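PDB 6PNR: alpha-glucosidase from [Eubacterium] rectale, which hydrolyses alpha-glycosidic bonds as a family 31 glycoside hydrolase and probably acts as a sulfoquinovosidase, releasing sulfoquinovose from its glycosides. Local coordinates for residues L561-E564 and N565-G569; R223-Y227 and F228-P232; G141-K144 and T145-V148; E512-M515 and F516-F519. All coordinates share one frame; numbering follows the deposited sequence.

Contact 1: residues L561-E564 and N565-G569; sequences LVEE and NADSG
Glu563 and Asp567, one helical turn apart, meet on the outer side of the last turn of helix 538-568, where Asp567 folds back over the carbonyl of its partner. From CB, 3.4 Å from Glu563 O, the Asp567 chain leans toward the start of the helix because CG stands beside its own backbone N (chi1 -66°). Asp567 CG lies 3.2 Å from Glu563 O. Asp567 OD2 is as near to that oxygen (3.2 Å, no hydrogen bond) and 3.5 Å from Glu563 CG; it stays 4.5 Å from Glu563 OE2, the two carboxylate planes inclined at 38°. Ser568 N and Ser568 OG both bond to Glu564 O, the hydroxyl at 2.9 Å from well above the carbonyl plane, while the extended Glu564 chain carries its carboxylate off to Arg574 and His570. With an alanine here instead of Ser568, Glu564 O is likely to keep only the backbone N as a strong donor, closing the last turn less firmly. On the inner side, a water accepts from Asn565 ND2 at 2.8 Å and donates to Val562 O; the same amide nitrogen also bonds to Gln231. Gly569, at a positive phi of 85°, then turns the chain out of the helix. The chemistry implies a helix end whose late carbonyls are covered by a side-chain hydroxyl and water, with two acids on its outer side probably repelling each other mildly.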
ATOM      1  N   LEU A 561      20.923  36.380 -12.443  1.00 29.18           N
ATOM      2  CA  LEU A 561      20.216  35.518 -11.498  1.00 30.31           C
ATOM      3  C   LEU A 561      21.147  34.473 -10.903  1.00 28.34           C
ATOM      4  O   LEU A 561      21.096  34.199  -9.695  1.00 28.90           O
ATOM      5  CB  LEU A 561      19.033  34.826 -12.177  1.00 27.31           C
ATOM      6  CG  LEU A 561      18.007  35.694 -12.898  1.00 29.55           C
ATOM      7  CD1 LEU A 561      16.796  34.866 -13.256  1.00 27.17           C
ATOM      8  CD2 LEU A 561      17.596  36.900 -12.045  1.00 33.23           C
ATOM      9  N   VAL A 562      21.986  33.859 -11.735  1.00 28.23           N
ATOM     10  CA  VAL A 562      22.938  32.882 -11.213  1.00 29.02           C
ATOM     11  C   VAL A 562      23.926  33.568 -10.275  1.00 31.41           C
ATOM     12  O   VAL A 562      24.305  33.025  -9.231  1.00 32.09           O
ATOM     13  CB  VAL A 562      23.643  32.160 -12.376  1.00 29.21           C
ATOM     14  CG1 VAL A 562      24.685  31.197 -11.852  1.00 28.72           C
ATOM     15  CG2 VAL A 562      22.606  31.413 -13.254  1.00 27.83           C
ATOM     16  N   GLU A 563      24.331  34.790 -10.614  1.00 28.84           N
ATOM     17  CA  GLU A 563      25.224  35.521  -9.721  1.00 26.23           C
ATOM     18  C   GLU A 563      24.526  35.882  -8.415  1.00 30.06           C
ATOM     19  O   GLU A 563      25.137  35.808  -7.342  1.00 32.05           O
ATOM     20  CB  GLU A 563      25.749  36.775 -10.418  1.00 36.61           C
ATOM     21  CG  GLU A 563      26.755  37.553  -9.584  1.00 48.15           C
ATOM     22  CD  GLU A 563      27.352  38.717 -10.347  1.00 58.08           C
ATOM     23  OE1 GLU A 563      26.593  39.389 -11.085  1.00 60.23           O
ATOM     24  OE2 GLU A 563      28.577  38.945 -10.218  1.00 59.28           O
ATOM     25  N   GLU A 564      23.252  36.278  -8.488  1.00 28.97           N
ATOM     26  CA  GLU A 564      22.481  36.527  -7.269  1.00 27.28           C
ATOM     27  C   GLU A 564      22.379  35.268  -6.419  1.00 34.11           C
ATOM     28  O   GLU A 564      22.506  35.326  -5.188  1.00 30.72           O
ATOM     29  CB  GLU A 564      21.084  37.056  -7.627  1.00 30.46           C
ATOM     30  CG  GLU A 564      20.273  37.565  -6.423  1.00 37.29           C
ATOM     31  CD  GLU A 564      18.873  38.064  -6.792  1.00 43.53           C
ATOM     32  OE1 GLU A 564      18.562  38.167  -8.003  1.00 42.46           O
ATOM     33  OE2 GLU A 564      18.076  38.345  -5.862  1.00 38.75           O
ATOM     34  N   ASN A 565      22.154  34.114  -7.060  1.00 27.38           N
ATOM     35  CA  ASN A 565      22.124  32.857  -6.322  1.00 28.50           C
ATOM     36  C   ASN A 565      23.447  32.606  -5.609  1.00 28.90           C
ATOM     37  O   ASN A 565      23.472  32.236  -4.427  1.00 31.74           O
ATOM     38  CB  ASN A 565      21.795  31.695  -7.270  1.00 24.93           C
ATOM     39  CG  ASN A 565      21.706  30.374  -6.538  1.00 24.20           C
ATOM     40  OD1 ASN A 565      20.813  30.180  -5.718  1.00 26.77           O
ATOM     41  ND2 ASN A 565      22.633  29.467  -6.814  1.00 28.27           N
ATOM     42  N   ALA A 566      24.567  32.807  -6.317  1.00 25.23           N
ATOM     43  CA  ALA A 566      25.875  32.582  -5.709  1.00 31.30           C
ATOM     44  C   ALA A 566      26.164  33.573  -4.583  1.00 32.68           C
ATOM     45  O   ALA A 566      26.885  33.234  -3.639  1.00 27.22           O
ATOM     46  CB  ALA A 566      26.974  32.660  -6.772  1.00 26.72           C
ATOM     47  N   ASP A 567      25.598  34.782  -4.651  1.00 30.50           N
ATOM     48  CA  ASP A 567      25.877  35.814  -3.654  1.00 34.80           C
ATOM     49  C   ASP A 567      24.915  35.815  -2.474  1.00 37.40           C
ATOM     50  O   ASP A 567      25.275  36.322  -1.408  1.00 37.89           O
ATOM     51  CB  ASP A 567      25.839  37.206  -4.292  1.00 34.64           C
ATOM     52  CG  ASP A 567      26.956  37.424  -5.297  1.00 43.84           C
ATOM     53  OD1 ASP A 567      27.975  36.700  -5.224  1.00 42.06           O
ATOM     54  OD2 ASP A 567      26.807  38.325  -6.160  1.00 45.39           O
ATOM     55  N   SER A 568      23.699  35.291  -2.626  1.00 32.98           N
ATOM     56  CA  SER A 568      22.739  35.377  -1.531  1.00 29.63           C
ATOM     57  C   SER A 568      21.866  34.151  -1.360  1.00 33.12           C
ATOM     58  O   SER A 568      21.127  34.090  -0.374  1.00 32.03           O
ATOM     59  CB  SER A 568      21.819  36.589  -1.728  1.00 35.58           C
ATOM     60  OG  SER A 568      21.068  36.422  -2.916  1.00 39.50           O
ATOM     61  N   GLY A 569      21.876  33.198  -2.285  1.00 30.92           N
ATOM     62  CA  GLY A 569      21.034  32.037  -2.091  1.00 28.83           C
ATOM     63  C   GLY A 569      19.609  32.201  -2.562  1.00 32.10           C
ATOM     64  O   GLY A 569      18.795  31.295  -2.339  1.00 33.02           O
TER
HETATM   65  O   HOH W   1      24.853  30.256  -8.400  1.00 31.38           O

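Contact 2: residues R223-Y227 and F228-P232; sequences RITTY and FGRQP
Thr225 and Arg230 meet where helix 217-228 gives way to the following loop. The guanidinium presents its edge: Arg230 NE donates to Thr225 OG1 at 2.9 Å along a nearly straight line (168°), with the oxygen close to the guanidinium plane. Arg230 CG lies 3.5 Å from Thr225 CB, and the extended arginine crosses the threonine at about a right angle. The second contact is aromatic. The edge of Tyr227 points at the face of Phe228, with Tyr227 CD2 over the ring centre, in a T-shaped stack whose centroids are 4.9 Å apart. Ile224 CG2 reaches the Phe228 ring in its plane, 3.7 Å from CD2. The outer shell fixes these groups. Thr225 OG1 is also bonded to Leu221 O, and Arg230 NH2 to Glu222 O; two nitrogens thus hold the guanidinium, NE to the last turn and NH2 to the turn before. Tyr227 makes a cation-pi contact with Arg210, while His181 adds a further edge-to-face contact with Phe228. Gly229, at phi 130°, makes the exit. This is a glycine-terminated helix end, its arginine folded back over the last turn, at the passage from the N-terminal beta domain of a family 31 hydrolase toward the first barrel strand, 242-245.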
ATOM      1  N   ARG A 223      19.788  33.178   5.022  1.00 29.56           N
ATOM      2  CA  ARG A 223      20.213  32.443   6.215  1.00 31.34           C
ATOM      3  C   ARG A 223      20.365  30.946   5.942  1.00 33.84           C
ATOM      4  O   ARG A 223      21.310  30.308   6.428  1.00 29.12           O
ATOM      5  CB  ARG A 223      19.213  32.682   7.349  1.00 35.10           C
ATOM      6  CG  ARG A 223      19.043  34.167   7.709  1.00 35.74           C
ATOM      7  CD  ARG A 223      18.575  34.338   9.160  1.00 50.43           C
ATOM      8  NE  ARG A 223      18.063  35.683   9.426  1.00 57.81           N
ATOM      9  CZ  ARG A 223      18.810  36.707   9.820  1.00 61.67           C
ATOM     10  NH1 ARG A 223      20.116  36.546  10.005  1.00 66.88           N
ATOM     11  NH2 ARG A 223      18.248  37.893  10.025  1.00 64.18           N
ATOM     12  N   ILE A 224      19.427  30.363   5.195  1.00 28.88           N
ATOM     13  CA  ILE A 224      19.499  28.937   4.872  1.00 27.80           C
ATOM     14  C   ILE A 224      20.834  28.609   4.211  1.00 26.27           C
ATOM     15  O   ILE A 224      21.514  27.647   4.581  1.00 30.93           O
ATOM     16  CB  ILE A 224      18.309  28.546   3.978  1.00 25.22           C
ATOM     17  CG1 ILE A 224      17.035  28.422   4.822  1.00 28.59           C
ATOM     18  CG2 ILE A 224      18.584  27.244   3.200  1.00 29.65           C
ATOM     19  CD1 ILE A 224      15.755  28.220   4.014  1.00 28.48           C
ATOM     20  N   THR A 225      21.232  29.418   3.233  1.00 24.56           N
ATOM     21  CA  THR A 225      22.433  29.109   2.468  1.00 29.41           C
ATOM     22  C   THR A 225      23.705  29.558   3.178  1.00 33.77           C
ATOM     23  O   THR A 225      24.769  28.975   2.945  1.00 31.02           O
ATOM     24  CB  THR A 225      22.342  29.737   1.079  1.00 29.60           C
ATOM     25  OG1 THR A 225      22.071  31.140   1.198  1.00 29.31           O
ATOM     26  CG2 THR A 225      21.217  29.082   0.288  1.00 29.90           C
ATOM     27  N   THR A 226      23.628  30.571   4.053  1.00 31.31           N
ATOM     28  CA  THR A 226      24.756  30.814   4.951  1.00 29.13           C
ATOM     29  C   THR A 226      25.066  29.562   5.768  1.00 31.48           C
ATOM     30  O   THR A 226      26.235  29.217   5.977  1.00 30.59           O
ATOM     31  CB  THR A 226      24.471  32.008   5.871  1.00 33.31           C
ATOM     32  OG1 THR A 226      24.428  33.210   5.090  1.00 33.41           O
ATOM     33  CG2 THR A 226      25.577  32.143   6.939  1.00 34.95           C
ATOM     34  N   TYR A 227      24.029  28.833   6.184  1.00 28.63           N
ATOM     35  CA  TYR A 227      24.252  27.638   6.991  1.00 27.79           C
ATOM     36  C   TYR A 227      24.634  26.429   6.139  1.00 30.29           C
ATOM     37  O   TYR A 227      25.580  25.711   6.464  1.00 30.26           O
ATOM     38  CB  TYR A 227      23.006  27.312   7.824  1.00 30.29           C
ATOM     39  CG  TYR A 227      23.171  26.050   8.642  1.00 35.95           C
ATOM     40  CD1 TYR A 227      24.117  25.980   9.658  1.00 35.03           C
ATOM     41  CD2 TYR A 227      22.394  24.926   8.394  1.00 33.25           C
ATOM     42  CE1 TYR A 227      24.291  24.823  10.400  1.00 33.31           C
ATOM     43  CE2 TYR A 227      22.556  23.765   9.143  1.00 35.91           C
ATOM     44  CZ  TYR A 227      23.507  23.725  10.143  1.00 39.36           C
ATOM     45  OH  TYR A 227      23.683  22.579  10.891  1.00 43.84           O
ATOM     46  N   PHE A 228      23.891  26.164   5.061  1.00 30.26           N
ATOM     47  CA  PHE A 228      24.121  24.942   4.288  1.00 33.16           C
ATOM     48  C   PHE A 228      25.179  25.106   3.202  1.00 33.99           C
ATOM     49  O   PHE A 228      25.857  24.128   2.863  1.00 32.02           O
ATOM     50  CB  PHE A 228      22.823  24.470   3.632  1.00 30.54           C
ATOM     51  CG  PHE A 228      21.813  23.902   4.596  1.00 31.05           C
ATOM     52  CD1 PHE A 228      22.068  22.720   5.271  1.00 31.17           C
ATOM     53  CD2 PHE A 228      20.594  24.530   4.797  1.00 35.15           C
ATOM     54  CE1 PHE A 228      21.134  22.179   6.145  1.00 29.14           C
ATOM     55  CE2 PHE A 228      19.646  23.985   5.680  1.00 32.05           C
ATOM     56  CZ  PHE A 228      19.922  22.810   6.347  1.00 29.31           C
ATOM     57  N   GLY A 229      25.313  26.307   2.634  1.00 31.89           N
ATOM     58  CA  GLY A 229      26.252  26.536   1.553  1.00 32.61           C
ATOM     59  C   GLY A 229      25.646  27.244   0.361  1.00 33.28           C
ATOM     60  O   GLY A 229      24.420  27.293   0.216  1.00 32.13           O
ATOM     61  N   ARG A 230      26.496  27.815  -0.493  1.00 28.99           N
ATOM     62  CA  ARG A 230      26.060  28.463  -1.721  1.00 25.89           C
ATOM     63  C   ARG A 230      26.826  27.893  -2.907  1.00 26.20           C
ATOM     64  O   ARG A 230      27.993  27.515  -2.788  1.00 28.56           O
ATOM     65  CB  ARG A 230      26.250  29.988  -1.656  1.00 24.60           C
ATOM     66  CG  ARG A 230      25.120  30.672  -0.878  1.00 28.61           C
ATOM     67  CD  ARG A 230      25.435  32.088  -0.496  1.00 35.60           C
ATOM     68  NE  ARG A 230      24.494  32.569   0.514  1.00 36.02           N
ATOM     69  CZ  ARG A 230      24.724  33.616   1.296  1.00 39.76           C
ATOM     70  NH1 ARG A 230      25.862  34.281   1.176  1.00 39.64           N
ATOM     71  NH2 ARG A 230      23.823  33.993   2.198  1.00 35.21           N
ATOM     72  N   GLN A 231      26.154  27.844  -4.060  1.00 26.17           N
ATOM     73  CA  GLN A 231      26.759  27.330  -5.281  1.00 30.32           C
ATOM     74  C   GLN A 231      27.630  28.404  -5.942  1.00 30.28           C
ATOM     75  O   GLN A 231      27.355  29.601  -5.809  1.00 30.17           O
ATOM     76  CB  GLN A 231      25.671  26.875  -6.260  1.00 26.71           C
ATOM     77  CG  GLN A 231      24.786  25.717  -5.743  1.00 26.72           C
ATOM     78  CD  GLN A 231      23.552  26.208  -4.999  1.00 23.97           C
ATOM     79  OE1 GLN A 231      22.642  26.784  -5.600  1.00 27.74           O
ATOM     80  NE2 GLN A 231      23.512  25.974  -3.684  1.00 24.41           N
ATOM     81  N   PRO A 232      28.668  28.011  -6.676  1.00 27.26           N
ATOM     82  CA  PRO A 232      29.399  28.987  -7.491  1.00 29.14           C
ATOM     83  C   PRO A 232      28.537  29.446  -8.655  1.00 30.00           C
ATOM     84  O   PRO A 232      27.503  28.860  -8.969  1.00 28.50           O
ATOM     85  CB  PRO A 232      30.629  28.218  -7.991  1.00 30.35           C
ATOM     86  CG  PRO A 232      30.568  26.865  -7.350  1.00 24.70           C
ATOM     87  CD  PRO A 232      29.178  26.643  -6.869  1.00 25.03           C
TER

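Contact 3: residues G141-K144 and T145-V148; sequences GRDK and TTYV
Asp143 and Thr145 hold the tight part of this turn. Asp143 OD1 accepts two bonds from the same residue, from Thr145 N at 3.0 Å and from Thr145 OG1 at 2.8 Å, both arriving on the same face of the carboxylate plane and well out of it. With CG opposite its backbone N (chi1 176°), the carboxylate lies forward over the chain, and the bond to the amide two residues on makes an Asx turn. The type I beta turn from Asp143 to Thr146 is nested with it, closed by Thr146 N to Asp143 O at 2.9 Å. Thr146 CG2 packs 3.7 Å from Asp143 OD2. Thr146 is the N-cap of helix 147-156: its hydroxyl caps a backbone N just past Val148 and is bonded to the Thr149 hydroxyl. At the base, Gly141, whose phi is positive, brings its CA to 4.2 Å from Val148 CG1. The other side of the turn is loose. Lys144 bends its chain away into solvent, touching Thr145 N through CB and CG alone. Thr145, though exposed, packs on Val154 of the second subunit, whose Trp150 also bonds to Lys144 O. The whole turn links the loop that follows strand 130-133 to helix 147-156, with Asp143 beside His466 and Gly141 N bonded to Asp467, and its outer side at the subunit interface.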
ATOM      1  N   GLY A 141       6.423   6.668 -12.755  1.00 23.88           N
ATOM      2  CA  GLY A 141       4.985   6.862 -12.732  1.00 23.70           C
ATOM      3  C   GLY A 141       4.531   7.569 -11.469  1.00 24.53           C
ATOM      4  O   GLY A 141       3.906   8.637 -11.545  1.00 23.60           O
ATOM      5  N   ARG A 142       4.817   6.967 -10.307  1.00 24.35           N
ATOM      6  CA  ARG A 142       4.643   7.618  -9.002  1.00 25.37           C
ATOM      7  C   ARG A 142       3.179   7.936  -8.717  1.00 33.24           C
ATOM      8  O   ARG A 142       2.871   8.829  -7.917  1.00 26.62           O
ATOM      9  CB  ARG A 142       5.492   8.894  -8.898  1.00 24.33           C
ATOM     10  CG  ARG A 142       6.973   8.694  -9.191  1.00 24.29           C
ATOM     11  CD  ARG A 142       7.768  10.034  -9.146  1.00 25.21           C
ATOM     12  NE  ARG A 142       7.986  10.479  -7.768  1.00 27.71           N
ATOM     13  CZ  ARG A 142       7.299  11.460  -7.198  1.00 24.69           C
ATOM     14  NH1 ARG A 142       6.374  12.095  -7.897  1.00 26.29           N
ATOM     15  NH2 ARG A 142       7.529  11.800  -5.941  1.00 27.78           N
ATOM     16  N   ASP A 143       2.271   7.195  -9.359  1.00 30.22           N
ATOM     17  CA  ASP A 143       0.838   7.468  -9.266  1.00 24.24           C
ATOM     18  C   ASP A 143       0.116   6.134  -9.409  1.00 28.34           C
ATOM     19  O   ASP A 143       0.017   5.597 -10.513  1.00 26.76           O
ATOM     20  CB  ASP A 143       0.425   8.475 -10.340  1.00 25.30           C
ATOM     21  CG  ASP A 143      -1.089   8.749 -10.381  1.00 25.95           C
ATOM     22  OD1 ASP A 143      -1.896   8.007  -9.779  1.00 29.76           O
ATOM     23  OD2 ASP A 143      -1.477   9.712 -11.068  1.00 30.42           O
ATOM     24  N   LYS A 144      -0.417   5.617  -8.296  1.00 26.32           N
ATOM     25  CA  LYS A 144      -0.978   4.270  -8.288  1.00 25.33           C
ATOM     26  C   LYS A 144      -2.131   4.087  -9.271  1.00 27.93           C
ATOM     27  O   LYS A 144      -2.488   2.936  -9.554  1.00 29.66           O
ATOM     28  CB  LYS A 144      -1.449   3.902  -6.873  1.00 29.45           C
ATOM     29  CG  LYS A 144      -2.628   4.761  -6.376  1.00 30.15           C
ATOM     30  CD  LYS A 144      -3.189   4.273  -5.029  1.00 34.53           C
ATOM     31  CE  LYS A 144      -2.142   4.347  -3.915  1.00 45.93           C
ATOM     32  NZ  LYS A 144      -1.678   5.751  -3.631  1.00 37.13           N
ATOM     33  N   THR A 145      -2.714   5.166  -9.804  1.00 25.48           N
ATOM     34  CA  THR A 145      -3.797   5.037 -10.775  1.00 26.57           C
ATOM     35  C   THR A 145      -3.320   4.868 -12.223  1.00 31.67           C
ATOM     36  O   THR A 145      -4.156   4.682 -13.107  1.00 26.71           O
ATOM     37  CB  THR A 145      -4.750   6.241 -10.715  1.00 28.19           C
ATOM     38  OG1 THR A 145      -4.122   7.398 -11.285  1.00 31.71           O
ATOM     39  CG2 THR A 145      -5.194   6.537  -9.267  1.00 32.03           C
ATOM     40  N   THR A 146      -2.025   4.903 -12.513  1.00 28.75           N
ATOM     41  CA  THR A 146      -1.618   4.793 -13.910  1.00 23.74           C
ATOM     42  C   THR A 146      -1.057   3.409 -14.228  1.00 25.52           C
ATOM     43  O   THR A 146      -0.425   2.759 -13.396  1.00 26.13           O
ATOM     44  CB  THR A 146      -0.568   5.850 -14.290  1.00 27.25           C
ATOM     45  OG1 THR A 146       0.693   5.511 -13.690  1.00 24.76           O
ATOM     46  CG2 THR A 146      -0.995   7.237 -13.824  1.00 24.22           C
ATOM     47  N   TYR A 147      -1.258   2.998 -15.481  1.00 25.09           N
ATOM     48  CA  TYR A 147      -0.725   1.730 -15.970  1.00 25.99           C
ATOM     49  C   TYR A 147       0.787   1.653 -15.792  1.00 27.24           C
ATOM     50  O   TYR A 147       1.314   0.623 -15.358  1.00 26.27           O
ATOM     51  CB  TYR A 147      -1.113   1.558 -17.442  1.00 30.49           C
ATOM     52  CG  TYR A 147      -0.616   0.284 -18.087  1.00 26.18           C
ATOM     53  CD1 TYR A 147      -1.234  -0.949 -17.824  1.00 26.35           C
ATOM     54  CD2 TYR A 147       0.462   0.310 -18.965  1.00 31.36           C
ATOM     55  CE1 TYR A 147      -0.776  -2.135 -18.436  1.00 29.07           C
ATOM     56  CE2 TYR A 147       0.931  -0.849 -19.572  1.00 30.49           C
ATOM     57  CZ  TYR A 147       0.312  -2.069 -19.300  1.00 30.81           C
ATOM     58  OH  TYR A 147       0.794  -3.197 -19.894  1.00 29.95           O
ATOM     59  N   VAL A 148       1.503   2.741 -16.093  1.00 28.33           N
ATOM     60  CA  VAL A 148       2.966   2.731 -15.960  1.00 28.25           C
ATOM     61  C   VAL A 148       3.384   2.460 -14.522  1.00 27.63           C
ATOM     62  O   VAL A 148       4.318   1.688 -14.269  1.00 24.67           O
ATOM     63  CB  VAL A 148       3.569   4.052 -16.476  1.00 25.01           C
ATOM     64  CG1 VAL A 148       5.025   4.209 -16.010  1.00 26.00           C
ATOM     65  CG2 VAL A 148       3.490   4.098 -18.002  1.00 25.33           C
TER

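Contact 4: residues E512-M515 and F516-F519; sequences EMAM and FTPF
Phe516, Met515 and Thr517 carry the turn that ends helix 504-514. The Phe516 ring lies alongside the Met515 chain, both pointing the same way: Met515 CE comes within 3.5 Å of Phe516 CE2, and Met515 SD sits 5.2 Å from the ring centroid, obliquely above it, a Met-aromatic contact. Met515 reaches it as an extended chain from a CG set between backbone N and carbonyl (chi1 63°). At the ring edge, Glu512 O comes within 3.5 Å of Phe516 CD2. A leucine in place of Phe516 would probably lose the ring beside the Met515 sulfur and methyl, opening a gap there. Thr517 closes the turn by its hydroxyl, which donates to Ala514 O at 2.7 Å in the carbonyl plane, on a lone pair; the backbone bond from Thr517 N to the same oxygen is weak. A water links Met515 O with Thr517 O. Outside, Met515 packs on helix 538-568, and Phe516 on Leu554 of that helix and on Met599 and Ile601 of strand 599-601. The arrangement is a type I beta turn at a helix C-terminus, here seating a buried Met-aromatic pair between the TIM-barrel domain and the C-terminal beta sheet, just ahead of His523 of the inhibitor pocket.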
ATOM      1  N   GLU A 512      10.663  24.471 -24.390  1.00 22.47           N
ATOM      2  CA  GLU A 512      10.220  25.856 -24.232  1.00 25.83           C
ATOM      3  C   GLU A 512      10.099  26.258 -22.764  1.00 29.94           C
ATOM      4  O   GLU A 512      10.060  27.461 -22.462  1.00 29.70           O
ATOM      5  CB  GLU A 512       8.888  26.087 -24.969  1.00 25.16           C
ATOM      6  CG  GLU A 512       7.631  25.646 -24.229  1.00 27.51           C
ATOM      7  CD  GLU A 512       6.371  25.710 -25.099  1.00 33.71           C
ATOM      8  OE1 GLU A 512       6.453  25.396 -26.306  1.00 34.53           O
ATOM      9  OE2 GLU A 512       5.296  26.073 -24.574  1.00 29.21           O
ATOM     10  N   MET A 513      10.053  25.286 -21.852  1.00 26.17           N
ATOM     11  CA  MET A 513      10.243  25.571 -20.432  1.00 26.50           C
ATOM     12  C   MET A 513      11.720  25.711 -20.099  1.00 29.99           C
ATOM     13  O   MET A 513      12.122  26.650 -19.390  1.00 27.29           O
ATOM     14  CB  MET A 513       9.623  24.460 -19.576  1.00 23.88           C
ATOM     15  CG  MET A 513      10.108  24.468 -18.122  1.00 24.06           C
ATOM     16  SD  MET A 513       9.281  23.282 -17.041  1.00 29.69           S
ATOM     17  CE  MET A 513      10.050  21.749 -17.586  1.00 29.70           C
ATOM     18  N   ALA A 514      12.538  24.797 -20.634  1.00 26.49           N
ATOM     19  CA  ALA A 514      13.954  24.740 -20.294  1.00 27.84           C
ATOM     20  C   ALA A 514      14.696  26.015 -20.680  1.00 28.61           C
ATOM     21  O   ALA A 514      15.699  26.359 -20.039  1.00 26.11           O
ATOM     22  CB  ALA A 514      14.600  23.528 -20.971  1.00 27.45           C
ATOM     23  N   MET A 515      14.234  26.732 -21.714  1.00 26.27           N
ATOM     24  CA  MET A 515      14.927  27.966 -22.064  1.00 31.43           C
ATOM     25  C   MET A 515      14.763  29.042 -21.002  1.00 26.57           C
ATOM     26  O   MET A 515      15.510  30.019 -21.029  1.00 30.10           O
ATOM     27  CB  MET A 515      14.472  28.494 -23.429  1.00 29.35           C
ATOM     28  CG  MET A 515      13.011  28.896 -23.518  1.00 30.97           C
ATOM     29  SD  MET A 515      12.586  29.333 -25.229  1.00 31.28           S
ATOM     30  CE  MET A 515      10.907  29.934 -25.046  1.00 29.27           C
ATOM     31  N   PHE A 516      13.827  28.883 -20.065  1.00 28.93           N
ATOM     32  CA  PHE A 516      13.729  29.756 -18.897  1.00 29.45           C
ATOM     33  C   PHE A 516      14.285  29.075 -17.652  1.00 28.31           C
ATOM     34  O   PHE A 516      13.686  29.145 -16.581  1.00 26.09           O
ATOM     35  CB  PHE A 516      12.285  30.198 -18.666  1.00 30.45           C
ATOM     36  CG  PHE A 516      11.695  30.980 -19.805  1.00 29.06           C
ATOM     37  CD1 PHE A 516      11.990  32.327 -19.970  1.00 29.00           C
ATOM     38  CD2 PHE A 516      10.829  30.366 -20.701  1.00 28.77           C
ATOM     39  CE1 PHE A 516      11.442  33.051 -21.014  1.00 28.49           C
ATOM     40  CE2 PHE A 516      10.281  31.078 -21.760  1.00 30.72           C
ATOM     41  CZ  PHE A 516      10.588  32.429 -21.917  1.00 31.01           C
ATOM     42  N   THR A 517      15.414  28.368 -17.785  1.00 26.74           N
ATOM     43  CA  THR A 517      16.146  27.765 -16.677  1.00 24.92           C
ATOM     44  C   THR A 517      17.626  28.039 -16.926  1.00 26.00           C
ATOM     45  O   THR A 517      17.977  28.490 -18.021  1.00 27.58           O
ATOM     46  CB  THR A 517      15.871  26.253 -16.567  1.00 30.80           C
ATOM     47  OG1 THR A 517      16.516  25.563 -17.645  1.00 26.84           O
ATOM     48  CG2 THR A 517      14.358  25.943 -16.578  1.00 23.05           C
ATOM     49  N   PRO A 518      18.526  27.782 -15.963  1.00 23.07           N
ATOM     50  CA  PRO A 518      19.947  28.116 -16.184  1.00 23.68           C
ATOM     51  C   PRO A 518      20.673  27.298 -17.250  1.00 32.00           C
ATOM     52  O   PRO A 518      21.735  27.750 -17.702  1.00 28.39           O
ATOM     53  CB  PRO A 518      20.583  27.876 -14.805  1.00 28.14           C
ATOM     54  CG  PRO A 518      19.458  27.964 -13.839  1.00 30.92           C
ATOM     55  CD  PRO A 518      18.266  27.404 -14.563  1.00 24.02           C
ATOM     56  N   PHE A 519      20.157  26.136 -17.680  1.00 28.60           N
ATOM     57  CA  PHE A 519      21.007  25.136 -18.335  1.00 26.23           C
ATOM     58  C   PHE A 519      20.132  24.238 -19.209  1.00 27.66           C
ATOM     59  O   PHE A 519      19.310  23.487 -18.675  1.00 28.74           O
ATOM     60  CB  PHE A 519      21.731  24.340 -17.247  1.00 23.42           C
ATOM     61  CG  PHE A 519      22.855  23.441 -17.720  1.00 23.42           C
ATOM     62  CD1 PHE A 519      24.132  23.942 -17.946  1.00 25.27           C
ATOM     63  CD2 PHE A 519      22.657  22.062 -17.821  1.00 26.85           C
ATOM     64  CE1 PHE A 519      25.176  23.097 -18.326  1.00 24.23           C
ATOM     65  CE2 PHE A 519      23.690  21.214 -18.203  1.00 28.61           C
ATOM     66  CZ  PHE A 519      24.956  21.734 -18.447  1.00 26.62           C
TER
HETATM   67  O   HOH W   2      17.473  30.978 -19.277  1.00 32.96           O

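Overall arrangement
Along the chain the order is contact 3, contact 2, contact 4, contact 1. Contacts 1 and 2 are neighbours, centres about 10 Å apart, and touch: Ala566 CB packs 3.2 Å from Gln231 O, where the end of helix 538-568 meets the loop entering the barrel. Contact 4, with its centre about 17 Å from that of contact 1, packs on an earlier part of the same helix. Three helix ends, of 217-228, 504-514 and 538-568, thus gather where beta domain, barrel and C-terminal sheet join. Contact 3 stands apart, its centre about 37 Å from that of contact 1 and 27 Å from that of contact 4, at the subunit interface.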